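Local coordinates for protein diphosphomevalonate decarboxylase, putative (Trypanosoma brucei, PDB 2HKE) that probably catalyses the ATP-dependent decarboxylation of (R)-5-diphosphomevalonate to isopentenyl diphosphate, a step of the mevalonate pathway that supplies isoprenoid and sterol synthesis, at residues I183-K191 / F356-V364; Y279-A289 / L300-A310. The protein carries 1 engineered substitution. All coordinates share one frame; numbering follows the deposited sequence.

How the contacts relate
Both contacts belong to the C-terminal family region of the enzyme and reach one mixed five-stranded sheet, with centres about 14 Å apart. Its strand order is 288-291, 298-303, 183-189, 358-363, 325-327, so contact 1 is the pairing of 183-189 with 358-363, while contact 2 holds the hairpin strands 288-291 and 298-303. Strands 183-189 and 298-303 are neighbours: M186 N lies 2.8 Å from L300 O, a probable hydrogen bond. Along the chain contact 2 is nested within the loop closed by contact 1. Q184 CB also packs against L307 CD1 at 3.8 Å; the two contacts thus tie together the middle and one edge of the sheet, with helix 307-317 lying against it.

Contact 1: residues I183-K191 / F356-V364; sequences IQVMCAVLK and FEMLLQSPV
A188 sets its methyl group over F356, with CB 3.6 Å from the ring centroid and 6° off the ring normal, a CH-pi contact centred on one face. L190 runs alongside in the same direction and brings CD2 to the edge of that ring, 3.7 Å from F356 CD1; the ring is thus flanked by one residue on a face and another at its rim. Next to it E357 crosses K191 at about a right angle. Here the carbon chain does the touching, K191 CE being 3.3 Å from E357 OE2, whereas K191 NZ stays 4.5 Å from that oxygen, too far for a salt bridge. On the other face of the sheet V189 CG2 meets M358 CG at 3.5 Å, and C187 and L360 face each other through their CB atoms.

Between these two layers of side chains runs an antiparallel ladder within the five-stranded sheet of the C-terminal, GHMP-type domain: V185 with S362 and C187 with L360 are hydrogen-bonded pairs, M186 with Q361 and A188 with L359 non-hydrogen-bonded ones. V185 N to S362 O measures 2.8 Å. Q361, bent at chi2 (-82°), turns its amide toward that of Q184; NE2 reaches Q184 OE1 at 2.9 Å, but the 127° angle at hydrogen makes this bond weak. Q361 OE1 meanwhile accepts from D329 N, which helps hold the amide from outside.

Further out, helix 307-317 covers the side carrying M186 and F356 through L307, V311 and M315, while L41 and P107 pack against V185 and M358 on the reverse.

Contact 2: residues Y279-A289 / L300-A310; sequences YNAKKGRTALA and LFVLKEDLPEA
K283 reaches across to E309, and its chain can be followed atom by atom. CB leaves the last turn of helix 267-283 toward 300-310; CG then lies over the centre of the Y279 ring, 3.7 Å above its plane. Bends at chi2 (-79°) and chi3 steer the chain off the ring toward E309, bringing CD and CE close to OE1, and NZ ends the path with a salt bridge to that oxygen, NZ to OE1 2.7 Å, met on the syn side but 26° out of the carboxylate plane. Water 3 takes a second N-H of K283 NZ and donates to D306 OD1. Y279 OH donates to E309 OE1 as well, at a separation so short that its exact value is doubtful. Water 2 links Y279 OH to D306 O.

The backbone here ends one helix and starts a beta hairpin: G284, with positive phi, is the C-prime residue of a Schellman motif, and the chain returns as strand 288-291 beside 298-303, where A289 and F301 form a hydrogen-bonded antiparallel pair (F301 N to A289 O 2.8 Å). N280 braces the link from helix to strand, ND2 donating to L288 O at 2.8 Å in its own amide plane.

R285 comes at D306 end-on, NH1 to OD2 and NH2 to OD1 each 3.0 Å. Both oxygens lie in the guanidinium plane, yet the carboxylate is met from above, the two planes standing 39° apart. A287 CB lies over one guanidinium face, offset toward its rim. L288 CD1 packs against V302 CB, at 3.8 Å, and A310 CB, at 4.2 Å.

Contact 1: residues I183-K191 / F356-V364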
ATOM      1  N   ILE A 183       9.732  14.450   2.017  1.00 20.91           N
ATOM      2  CA  ILE A 183       9.846  12.972   1.952  1.00 20.93           C
ATOM      3  C   ILE A 183       9.201  12.467   0.666  1.00 20.90           C
ATOM      4  O   ILE A 183       8.108  12.915   0.196  1.00 19.48           O
ATOM      5  CB  ILE A 183       9.418  12.316   3.323  1.00 22.30           C
ATOM      6  CG1 ILE A 183       9.990  10.870   3.454  1.00 24.39           C
ATOM      7  CG2 ILE A 183       7.975  12.451   3.492  1.00 23.79           C
ATOM      8  CD1 ILE A 183       9.953  10.340   4.833  1.00 23.85           C
ATOM      9  N   GLN A 184       9.915  11.550   0.015  1.00 19.97           N
ATOM     10  CA  GLN A 184       9.495  11.026  -1.270  1.00 19.44           C
ATOM     11  C   GLN A 184       9.482   9.531  -1.197  1.00 19.80           C
ATOM     12  O   GLN A 184      10.227   8.960  -0.404  1.00 18.17           O
ATOM     13  CB  GLN A 184      10.495  11.409  -2.364  1.00 19.04           C
ATOM     14  CG  GLN A 184      10.683  12.910  -2.601  1.00 19.64           C
ATOM     15  CD  GLN A 184       9.418  13.634  -3.017  1.00 22.23           C
ATOM     16  OE1 GLN A 184       8.833  13.327  -4.033  1.00 22.47           O
ATOM     17  NE2 GLN A 184       9.030  14.666  -2.255  1.00 23.00           N
ATOM     18  N   VAL A 185       8.651   8.910  -2.027  1.00 18.76           N
ATOM     19  CA  VAL A 185       8.553   7.448  -2.064  1.00 19.23           C
ATOM     20  C   VAL A 185       8.894   6.962  -3.465  1.00 20.68           C
ATOM     21  O   VAL A 185       8.444   7.558  -4.467  1.00 20.46           O
ATOM     22  CB  VAL A 185       7.126   6.983  -1.760  1.00 20.58           C
ATOM     23  CG1 VAL A 185       7.037   5.432  -1.782  1.00 21.70           C
ATOM     24  CG2 VAL A 185       6.659   7.547  -0.418  1.00 17.93           C
ATOM     25  N   MET A 186       9.662   5.884  -3.555  1.00 20.85           N
ATOM     26  CA  MET A 186       9.839   5.231  -4.851  1.00 19.32           C
ATOM     27  C   MET A 186       9.501   3.784  -4.736  1.00 18.87           C
ATOM     28  O   MET A 186       9.409   3.246  -3.646  1.00 17.15           O
ATOM     29  CB  MET A 186      11.237   5.464  -5.394  1.00 20.04           C
ATOM     30  CG  MET A 186      11.612   6.927  -5.663  1.00 21.09           C
ATOM     31  SD  MET A 186      13.247   7.098  -6.409  1.00 24.25           S
ATOM     32  CE  MET A 186      14.391   6.774  -5.060  1.00 23.42           C
ATOM     33  N   CYS A 187       9.226   3.152  -5.865  1.00 18.27           N
ATOM     34  CA  CYS A 187       9.090   1.703  -5.897  1.00 19.20           C
ATOM     35  C   CYS A 187       9.945   1.191  -7.080  1.00 18.99           C
ATOM     36  O   CYS A 187       9.675   1.514  -8.229  1.00 18.56           O
ATOM     37  CB  CYS A 187       7.672   1.301  -6.040  1.00 20.23           C
ATOM     38  SG  CYS A 187       7.472  -0.493  -5.942  1.00 23.61           S
ATOM     39  N   ALA A 188      10.980   0.435  -6.754  1.00 20.23           N
ATOM     40  CA  ALA A 188      11.773  -0.291  -7.731  1.00 19.77           C
ATOM     41  C   ALA A 188      11.124  -1.669  -7.918  1.00 20.20           C
ATOM     42  O   ALA A 188      11.187  -2.557  -7.031  1.00 19.93           O
ATOM     43  CB  ALA A 188      13.229  -0.388  -7.281  1.00 20.80           C
ATOM     44  N   VAL A 189      10.380  -1.789  -9.008  1.00 19.79           N
ATOM     45  CA  VAL A 189       9.700  -3.001  -9.337  1.00 20.70           C
ATOM     46  C   VAL A 189      10.651  -4.071  -9.837  1.00 20.21           C
ATOM     47  O   VAL A 189      11.406  -3.848 -10.775  1.00 19.92           O
ATOM     48  CB  VAL A 189       8.526  -2.725 -10.305  1.00 20.20           C
ATOM     49  CG1 VAL A 189       7.775  -3.970 -10.622  1.00 24.09           C
ATOM     50  CG2 VAL A 189       7.634  -1.664  -9.660  1.00 22.91           C
ATOM     51  N   LEU A 190      10.580  -5.229  -9.177  1.00 20.93           N
ATOM     52  CA  LEU A 190      11.407  -6.381  -9.454  1.00 22.68           C
ATOM     53  C   LEU A 190      10.563  -7.589  -9.860  1.00 24.07           C
ATOM     54  O   LEU A 190       9.382  -7.685  -9.516  1.00 24.41           O
ATOM     55  CB  LEU A 190      12.292  -6.702  -8.250  1.00 21.83           C
ATOM     56  CG  LEU A 190      13.220  -5.579  -7.778  1.00 22.14           C
ATOM     57  CD1 LEU A 190      13.772  -5.810  -6.363  1.00 18.88           C
ATOM     58  CD2 LEU A 190      14.329  -5.375  -8.814  1.00 24.71           C
ATOM     59  N   LYS A 191      11.179  -8.543 -10.563  1.00 25.70           N
ATOM     60  CA  LYS A 191      10.448  -9.743 -10.941  1.00 27.68           C
ATOM     61  C   LYS A 191      10.140 -10.505  -9.670  1.00 27.26           C
ATOM     62  O   LYS A 191      10.948 -10.552  -8.758  1.00 29.58           O
ATOM     63  CB  LYS A 191      11.204 -10.565 -11.973  1.00 28.56           C
ATOM     64  CG  LYS A 191      11.172  -9.950 -13.361  1.00 31.30           C
ATOM     65  CD  LYS A 191      11.966 -10.761 -14.401  1.00 31.49           C
ATOM     66  CE  LYS A 191      12.475  -9.884 -15.580  1.00 33.92           C
ATOM     67  NZ  LYS A 191      13.475 -10.652 -16.431  1.00 38.60           N
ATOM     68  N   PHE A 356      15.442  -2.569 -13.430  1.00 23.00           N
ATOM     69  CA  PHE A 356      14.135  -2.731 -12.781  1.00 22.56           C
ATOM     70  C   PHE A 356      13.076  -2.934 -13.852  1.00 23.12           C
ATOM     71  O   PHE A 356      13.238  -2.504 -15.023  1.00 25.30           O
ATOM     72  CB  PHE A 356      13.759  -1.497 -11.952  1.00 21.68           C
ATOM     73  CG  PHE A 356      14.768  -1.120 -10.898  1.00 20.94           C
ATOM     74  CD1 PHE A 356      15.325  -2.079 -10.050  1.00 21.59           C
ATOM     75  CD2 PHE A 356      15.095   0.222 -10.695  1.00 21.29           C
ATOM     76  CE1 PHE A 356      16.240  -1.727  -9.072  1.00 22.16           C
ATOM     77  CE2 PHE A 356      16.062   0.571  -9.690  1.00 23.01           C
ATOM     78  CZ  PHE A 356      16.580  -0.408  -8.883  1.00 22.79           C
ATOM     79  N   GLU A 357      11.960  -3.531 -13.460  1.00 23.34           N
ATOM     80  CA  GLU A 357      10.822  -3.620 -14.360  1.00 23.52           C
ATOM     81  C   GLU A 357      10.288  -2.200 -14.581  1.00 23.59           C
ATOM     82  O   GLU A 357       9.841  -1.856 -15.658  1.00 24.13           O
ATOM     83  CB  GLU A 357       9.759  -4.522 -13.792  1.00 24.25           C
ATOM     84  CG  GLU A 357      10.198  -5.920 -13.525  1.00 26.53           C
ATOM     85  CD  GLU A 357      10.758  -6.570 -14.794  1.00 34.25           C
ATOM     86  OE1 GLU A 357       9.941  -6.849 -15.711  1.00 37.74           O
ATOM     87  OE2 GLU A 357      11.999  -6.734 -14.876  1.00 38.57           O
ATOM     88  N   MET A 358      10.352  -1.377 -13.538  1.00 22.44           N
ATOM     89  CA  MET A 358       9.989   0.019 -13.633  1.00 24.18           C
ATOM     90  C   MET A 358      10.428   0.667 -12.351  1.00 21.92           C
ATOM     91  O   MET A 358      10.705  -0.017 -11.375  1.00 21.12           O
ATOM     92  CB  MET A 358       8.480   0.214 -13.800  1.00 24.82           C
ATOM     93  CG  MET A 358       7.704   0.374 -12.534  1.00 30.64           C
ATOM     94  SD  MET A 358       5.976   0.781 -12.905  1.00 36.41           S
ATOM     95  CE  MET A 358       5.700  -0.790 -13.585  1.00 27.54           C
ATOM     96  N   LEU A 359      10.500   1.978 -12.377  1.00 21.48           N
ATOM     97  CA  LEU A 359      10.809   2.774 -11.188  1.00 20.97           C
ATOM     98  C   LEU A 359       9.791   3.880 -11.040  1.00 21.70           C
ATOM     99  O   LEU A 359       9.731   4.777 -11.886  1.00 20.64           O
ATOM    100  CB  LEU A 359      12.196   3.395 -11.291  1.00 20.03           C
ATOM    101  CG  LEU A 359      12.651   4.234 -10.101  1.00 20.63           C
ATOM    102  CD1 LEU A 359      12.763   3.369  -8.846  1.00 19.66           C
ATOM    103  CD2 LEU A 359      13.982   4.910 -10.393  1.00 21.35           C
ATOM    104  N   LEU A 360       8.999   3.789  -9.971  1.00 20.05           N
ATOM    105  CA  LEU A 360       7.893   4.706  -9.704  1.00 20.47           C
ATOM    106  C   LEU A 360       8.396   5.734  -8.733  1.00 19.37           C
ATOM    107  O   LEU A 360       9.154   5.374  -7.869  1.00 19.71           O
ATOM    108  CB  LEU A 360       6.756   3.940  -9.039  1.00 20.10           C
ATOM    109  CG  LEU A 360       5.495   4.664  -8.620  1.00 22.15           C
ATOM    110  CD1 LEU A 360       4.838   5.464  -9.811  1.00 27.83           C
ATOM    111  CD2 LEU A 360       4.538   3.665  -8.020  1.00 25.28           C
ATOM    112  N   GLN A 361       8.038   6.999  -8.909  1.00 19.58           N
ATOM    113  CA  GLN A 361       8.272   8.002  -7.868  1.00 19.37           C
ATOM    114  C   GLN A 361       6.977   8.691  -7.531  1.00 19.99           C
ATOM    115  O   GLN A 361       6.187   8.977  -8.408  1.00 20.15           O
ATOM    116  CB  GLN A 361       9.382   8.983  -8.269  1.00 19.32           C
ATOM    117  CG  GLN A 361       9.568  10.214  -7.340  1.00 18.90           C
ATOM    118  CD  GLN A 361       8.596  11.331  -7.625  1.00 21.92           C
ATOM    119  OE1 GLN A 361       8.186  11.516  -8.759  1.00 24.62           O
ATOM    120  NE2 GLN A 361       8.240  12.116  -6.586  1.00 20.56           N
ATOM    121  N   SER A 362       6.768   8.932  -6.236  1.00 19.89           N
ATOM    122  CA  SER A 362       5.599   9.659  -5.752  1.00 20.56           C
ATOM    123  C   SER A 362       5.958  10.535  -4.573  1.00 20.10           C
ATOM    124  O   SER A 362       6.807  10.187  -3.760  1.00 19.74           O
ATOM    125  CB  SER A 362       4.494   8.655  -5.365  1.00 20.41           C
ATOM    126  OG  SER A 362       3.424   9.233  -4.640  1.00 21.71           O
ATOM    127  N   PRO A 363       5.326  11.721  -4.465  1.00 20.03           N
ATOM    128  CA  PRO A 363       5.317  12.444  -3.192  1.00 18.98           C
ATOM    129  C   PRO A 363       4.313  11.771  -2.250  1.00 19.33           C
ATOM    130  O   PRO A 363       3.665  10.785  -2.630  1.00 19.89           O
ATOM    131  CB  PRO A 363       4.804  13.824  -3.613  1.00 19.66           C
ATOM    132  CG  PRO A 363       3.805  13.503  -4.592  1.00 20.39           C
ATOM    133  CD  PRO A 363       4.445  12.385  -5.446  1.00 20.50           C
ATOM    134  N   VAL A 364       4.171  12.269  -1.025  1.00 19.72           N
ATOM    135  CA  VAL A 364       3.126  11.821  -0.123  1.00 18.96           C
ATOM    136  C   VAL A 364       1.806  12.269  -0.730  1.00 20.66           C
ATOM    137  O   VAL A 364       1.700  13.424  -1.134  1.00 19.85           O
ATOM    138  CB  VAL A 364       3.328  12.387   1.277  1.00 21.06           C
ATOM    139  CG1 VAL A 364       2.212  11.994   2.157  1.00 20.30           C
ATOM    140  CG2 VAL A 364       4.707  11.891   1.867  1.00 20.21           C
TER
HETATM  141  O   HOH W   1       5.808  14.377  -0.167  1.00 19.86           O

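Contact 2: residues Y279-A289 / L300-A310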
ATOM      1  N   TYR A 279      25.202   2.095   0.390  1.00 20.22           N
ATOM      2  CA  TYR A 279      25.104   3.525   0.078  1.00 19.81           C
ATOM      3  C   TYR A 279      25.108   4.361   1.339  1.00 18.65           C
ATOM      4  O   TYR A 279      25.836   5.315   1.443  1.00 19.84           O
ATOM      5  CB  TYR A 279      23.833   3.780  -0.702  1.00 20.52           C
ATOM      6  CG  TYR A 279      23.624   5.210  -1.122  1.00 19.69           C
ATOM      7  CD1 TYR A 279      24.562   5.855  -1.916  1.00 19.90           C
ATOM      8  CD2 TYR A 279      22.493   5.906  -0.738  1.00 21.74           C
ATOM      9  CE1 TYR A 279      24.359   7.133  -2.327  1.00 22.02           C
ATOM     10  CE2 TYR A 279      22.288   7.223  -1.137  1.00 22.44           C
ATOM     11  CZ  TYR A 279      23.228   7.819  -1.931  1.00 21.52           C
ATOM     12  OH  TYR A 279      23.040   9.140  -2.336  1.00 24.23           O
ATOM     13  N   ASN A 280      24.294   3.998   2.305  1.00 19.15           N
ATOM     14  CA  ASN A 280      24.162   4.763   3.522  1.00 19.39           C
ATOM     15  C   ASN A 280      25.516   4.721   4.234  1.00 19.41           C
ATOM     16  O   ASN A 280      25.959   5.718   4.805  1.00 19.13           O
ATOM     17  CB  ASN A 280      23.085   4.133   4.383  1.00 19.30           C
ATOM     18  CG  ASN A 280      21.678   4.473   3.930  1.00 18.20           C
ATOM     19  OD1 ASN A 280      21.444   5.497   3.237  1.00 16.29           O
ATOM     20  ND2 ASN A 280      20.714   3.623   4.329  1.00 17.68           N
ATOM     21  N   ALA A 281      26.154   3.565   4.196  1.00 20.32           N
ATOM     22  CA  ALA A 281      27.495   3.403   4.816  1.00 20.22           C
ATOM     23  C   ALA A 281      28.510   4.386   4.194  1.00 21.43           C
ATOM     24  O   ALA A 281      29.247   5.081   4.930  1.00 21.10           O
ATOM     25  CB  ALA A 281      27.945   1.935   4.724  1.00 20.94           C
ATOM     26  N   LYS A 282      28.501   4.487   2.862  1.00 21.81           N
ATOM     27  CA  LYS A 282      29.408   5.378   2.123  1.00 23.61           C
ATOM     28  C   LYS A 282      29.077   6.837   2.354  1.00 23.73           C
ATOM     29  O   LYS A 282      29.955   7.682   2.460  1.00 24.48           O
ATOM     30  CB  LYS A 282      29.312   5.166   0.624  1.00 26.66           C
ATOM     31  CG  LYS A 282      30.131   4.159   0.012  1.00 31.62           C
ATOM     32  CD  LYS A 282      31.661   4.441   0.043  1.00 33.37           C
ATOM     33  CE  LYS A 282      32.304   3.324  -0.765  1.00 34.22           C
ATOM     34  NZ  LYS A 282      33.603   2.857  -0.179  1.00 37.41           N
ATOM     35  N   LYS A 283      27.808   7.130   2.476  1.00 23.85           N
ATOM     36  CA  LYS A 283      27.352   8.482   2.749  1.00 23.47           C
ATOM     37  C   LYS A 283      27.654   8.879   4.168  1.00 23.51           C
ATOM     38  O   LYS A 283      27.795  10.051   4.452  1.00 24.38           O
ATOM     39  CB  LYS A 283      25.856   8.569   2.516  1.00 23.10           C
ATOM     40  CG  LYS A 283      25.464   8.447   1.071  1.00 28.21           C
ATOM     41  CD  LYS A 283      25.655   9.726   0.300  1.00 32.48           C
ATOM     42  CE  LYS A 283      24.498  10.643   0.429  1.00 32.73           C
ATOM     43  NZ  LYS A 283      24.844  11.879  -0.339  1.00 31.02           N
ATOM     44  N   GLY A 284      27.770   7.915   5.087  1.00 22.20           N
ATOM     45  CA  GLY A 284      27.950   8.240   6.471  1.00 22.17           C
ATOM     46  C   GLY A 284      26.685   8.619   7.205  1.00 21.81           C
ATOM     47  O   GLY A 284      26.727   9.156   8.305  1.00 23.34           O
ATOM     48  N   ARG A 285      25.534   8.365   6.582  1.00 21.36           N
ATOM     49  CA  ARG A 285      24.277   8.613   7.215  1.00 21.85           C
ATOM     50  C   ARG A 285      23.203   7.802   6.509  1.00 20.45           C
ATOM     51  O   ARG A 285      23.395   7.289   5.410  1.00 20.20           O
ATOM     52  CB  ARG A 285      23.906  10.115   7.180  1.00 23.22           C
ATOM     53  CG  ARG A 285      23.651  10.628   5.800  1.00 23.29           C
ATOM     54  CD  ARG A 285      23.342  12.101   5.833  1.00 24.53           C
ATOM     55  NE  ARG A 285      23.312  12.644   4.492  1.00 25.26           N
ATOM     56  CZ  ARG A 285      22.230  12.782   3.723  1.00 28.64           C
ATOM     57  NH1 ARG A 285      21.031  12.440   4.134  1.00 29.23           N
ATOM     58  NH2 ARG A 285      22.374  13.275   2.499  1.00 27.72           N
ATOM     59  N   THR A 286      22.080   7.692   7.178  1.00 19.70           N
ATOM     60  CA  THR A 286      20.908   7.003   6.630  1.00 19.23           C
ATOM     61  C   THR A 286      20.174   7.984   5.700  1.00 19.19           C
ATOM     62  O   THR A 286      19.325   8.761   6.127  1.00 18.94           O
ATOM     63  CB  THR A 286      20.037   6.481   7.713  1.00 19.49           C
ATOM     64  OG1 THR A 286      20.821   5.624   8.593  1.00 20.26           O
ATOM     65  CG2 THR A 286      18.852   5.649   7.080  1.00 18.67           C
ATOM     66  N   ALA A 287      20.592   7.961   4.436  1.00 18.68           N
ATOM     67  CA  ALA A 287      20.015   8.806   3.410  1.00 18.73           C
ATOM     68  C   ALA A 287      18.827   8.160   2.693  1.00 18.85           C
ATOM     69  O   ALA A 287      18.016   8.838   2.027  1.00 18.38           O
ATOM     70  CB  ALA A 287      21.118   9.204   2.415  1.00 18.55           C
ATOM     71  N   LEU A 288      18.741   6.837   2.771  1.00 19.32           N
ATOM     72  CA  LEU A 288      17.854   6.062   1.877  1.00 18.34           C
ATOM     73  C   LEU A 288      17.335   4.898   2.699  1.00 19.09           C
ATOM     74  O   LEU A 288      18.103   4.281   3.417  1.00 16.97           O
ATOM     75  CB  LEU A 288      18.617   5.578   0.620  1.00 19.45           C
ATOM     76  CG  LEU A 288      17.857   4.823  -0.461  1.00 19.28           C
ATOM     77  CD1 LEU A 288      16.663   5.698  -1.056  1.00 16.69           C
ATOM     78  CD2 LEU A 288      18.800   4.357  -1.593  1.00 17.27           C
ATOM     79  N   ALA A 289      16.025   4.631   2.629  1.00 18.66           N
ATOM     80  CA  ALA A 289      15.417   3.506   3.307  1.00 19.05           C
ATOM     81  C   ALA A 289      14.706   2.627   2.326  1.00 18.46           C
ATOM     82  O   ALA A 289      14.158   3.116   1.322  1.00 18.23           O
ATOM     83  CB  ALA A 289      14.382   3.979   4.375  1.00 17.01           C
ATOM     84  N   LEU A 300      11.167   2.557  -1.537  1.00 16.33           N
ATOM     85  CA  LEU A 300      12.288   3.324  -1.021  1.00 16.47           C
ATOM     86  C   LEU A 300      11.738   4.614  -0.507  1.00 17.65           C
ATOM     87  O   LEU A 300      10.824   5.170  -1.132  1.00 19.05           O
ATOM     88  CB  LEU A 300      13.275   3.644  -2.142  1.00 17.50           C
ATOM     89  CG  LEU A 300      13.954   2.438  -2.739  1.00 18.18           C
ATOM     90  CD1 LEU A 300      14.474   2.786  -4.131  1.00 22.85           C
ATOM     91  CD2 LEU A 300      15.099   1.918  -1.803  1.00 20.82           C
ATOM     92  N   PHE A 301      12.292   5.088   0.585  1.00 16.33           N
ATOM     93  CA  PHE A 301      11.971   6.417   1.081  1.00 17.14           C
ATOM     94  C   PHE A 301      13.247   7.231   1.057  1.00 17.13           C
ATOM     95  O   PHE A 301      14.327   6.734   1.433  1.00 17.04           O
ATOM     96  CB  PHE A 301      11.474   6.352   2.505  1.00 17.75           C
ATOM     97  CG  PHE A 301      10.298   5.457   2.699  1.00 18.16           C
ATOM     98  CD1 PHE A 301       9.092   5.716   2.056  1.00 23.20           C
ATOM     99  CD2 PHE A 301      10.384   4.354   3.509  1.00 24.61           C
ATOM    100  CE1 PHE A 301       7.990   4.880   2.233  1.00 20.99           C
ATOM    101  CE2 PHE A 301       9.265   3.504   3.682  1.00 24.10           C
ATOM    102  CZ  PHE A 301       8.068   3.793   3.044  1.00 20.59           C
ATOM    103  N   VAL A 302      13.127   8.494   0.674  1.00 17.45           N
ATOM    104  CA  VAL A 302      14.287   9.353   0.531  1.00 17.74           C
ATOM    105  C   VAL A 302      13.792  10.784   0.563  1.00 17.94           C
ATOM    106  O   VAL A 302      12.661  11.041   0.170  1.00 19.04           O
ATOM    107  CB  VAL A 302      15.002   9.059  -0.825  1.00 17.56           C
ATOM    108  CG1 VAL A 302      14.090   9.369  -2.017  1.00 17.59           C
ATOM    109  CG2 VAL A 302      16.346   9.817  -0.933  1.00 17.47           C
ATOM    110  N   LEU A 303      14.580  11.710   1.089  1.00 19.08           N
ATOM    111  CA  LEU A 303      14.200  13.134   0.972  1.00 18.94           C
ATOM    112  C   LEU A 303      14.451  13.629  -0.432  1.00 19.49           C
ATOM    113  O   LEU A 303      15.388  13.190  -1.083  1.00 20.03           O
ATOM    114  CB  LEU A 303      14.985  13.967   1.957  1.00 17.59           C
ATOM    115  CG  LEU A 303      14.707  13.639   3.432  1.00 20.12           C
ATOM    116  CD1 LEU A 303      15.426  14.638   4.414  1.00 23.64           C
ATOM    117  CD2 LEU A 303      13.200  13.526   3.767  1.00 20.30           C
ATOM    118  N   LYS A 304      13.633  14.589  -0.882  1.00 21.49           N
ATOM    119  CA  LYS A 304      13.761  15.164  -2.227  1.00 23.22           C
ATOM    120  C   LYS A 304      15.176  15.579  -2.620  1.00 22.45           C
ATOM    121  O   LYS A 304      15.649  15.248  -3.704  1.00 22.04           O
ATOM    122  CB  LYS A 304      12.800  16.349  -2.340  1.00 24.63           C
ATOM    123  CG  LYS A 304      12.467  16.695  -3.754  1.00 26.67           C
ATOM    124  CD  LYS A 304      11.267  17.642  -3.894  1.00 28.57           C
ATOM    125  CE  LYS A 304      11.071  17.823  -5.416  1.00 32.51           C
ATOM    126  NZ  LYS A 304      10.163  18.959  -5.947  1.00 34.83           N
ATOM    127  N   GLU A 305      15.846  16.323  -1.751  1.00 22.38           N
ATOM    128  CA  GLU A 305      17.250  16.757  -1.962  1.00 24.14           C
ATOM    129  C   GLU A 305      18.209  15.599  -2.282  1.00 22.51           C
ATOM    130  O   GLU A 305      19.189  15.749  -3.042  1.00 21.52           O
ATOM    131  CB  GLU A 305      17.746  17.585  -0.763  1.00 25.94           C
ATOM    132  CG  GLU A 305      17.829  16.809   0.527  1.00 30.16           C
ATOM    133  CD  GLU A 305      17.811  17.703   1.789  1.00 32.18           C
ATOM    134  OE1 GLU A 305      18.726  18.583   1.918  1.00 40.55           O
ATOM    135  OE2 GLU A 305      16.854  17.546   2.612  1.00 39.41           O
ATOM    136  N   ASP A 306      17.923  14.427  -1.711  1.00 21.30           N
ATOM    137  CA  ASP A 306      18.808  13.289  -1.818  1.00 21.16           C
ATOM    138  C   ASP A 306      18.401  12.356  -2.949  1.00 20.47           C
ATOM    139  O   ASP A 306      19.135  11.436  -3.270  1.00 20.23           O
ATOM    140  CB  ASP A 306      18.786  12.502  -0.512  1.00 21.02           C
ATOM    141  CG  ASP A 306      19.538  13.211   0.618  1.00 24.39           C
ATOM    142  OD1 ASP A 306      20.486  13.963   0.304  1.00 25.73           O
ATOM    143  OD2 ASP A 306      19.192  13.020   1.814  1.00 26.43           O
ATOM    144  N   LEU A 307      17.260  12.588  -3.562  1.00 19.80           N
ATOM    145  CA  LEU A 307      16.687  11.600  -4.454  1.00 18.74           C
ATOM    146  C   LEU A 307      17.519  11.459  -5.734  1.00 19.23           C
ATOM    147  O   LEU A 307      17.712  10.344  -6.182  1.00 19.13           O
ATOM    148  CB  LEU A 307      15.225  11.903  -4.750  1.00 19.69           C
ATOM    149  CG  LEU A 307      14.469  10.872  -5.619  1.00 19.84           C
ATOM    150  CD1 LEU A 307      12.973  10.791  -5.227  1.00 19.01           C
ATOM    151  CD2 LEU A 307      14.655  11.025  -7.126  1.00 18.37           C
ATOM    152  N   PRO A 308      17.912  12.574  -6.394  1.00 18.93           N
ATOM    153  CA  PRO A 308      18.666  12.391  -7.653  1.00 19.81           C
ATOM    154  C   PRO A 308      19.902  11.556  -7.513  1.00 19.81           C
ATOM    155  O   PRO A 308      20.111  10.646  -8.371  1.00 19.50           O
ATOM    156  CB  PRO A 308      18.974  13.831  -8.079  1.00 20.44           C
ATOM    157  CG  PRO A 308      17.687  14.552  -7.552  1.00 19.61           C
ATOM    158  CD  PRO A 308      17.668  14.004  -6.172  1.00 20.44           C
ATOM    159  N   GLU A 309      20.693  11.788  -6.466  1.00 20.66           N
ATOM    160  CA  GLU A 309      21.904  10.988  -6.269  1.00 21.60           C
ATOM    161  C   GLU A 309      21.531   9.558  -6.019  1.00 20.92           C
ATOM    162  O   GLU A 309      22.182   8.648  -6.552  1.00 21.88           O
ATOM    163  CB  GLU A 309      22.761  11.465  -5.102  1.00 22.35           C
ATOM    164  CG  GLU A 309      24.143  10.783  -5.034  1.00 22.29           C
ATOM    165  CD  GLU A 309      24.986  11.279  -3.900  1.00 26.67           C
ATOM    166  OE1 GLU A 309      24.797  10.782  -2.753  1.00 30.96           O
ATOM    167  OE2 GLU A 309      25.812  12.190  -4.153  1.00 28.23           O
ATOM    168  N   ALA A 310      20.522   9.352  -5.176  1.00 20.16           N
ATOM    169  CA  ALA A 310      20.083   7.988  -4.854  1.00 20.24           C
ATOM    170  C   ALA A 310      19.688   7.211  -6.118  1.00 19.15           C
ATOM    171  O   ALA A 310      20.090   6.065  -6.304  1.00 18.55           O
ATOM    172  CB  ALA A 310      18.927   8.031  -3.762  1.00 18.47           C
TER
HETATM  173  O   HOH W   2      21.260  10.845  -1.711  1.00 28.18           O
HETATM  174  O   HOH W   3      22.793  13.221  -1.294  1.00 38.33           O
HETATM  175  O   HOH W   4      17.153  11.332   2.435  1.00 19.44           O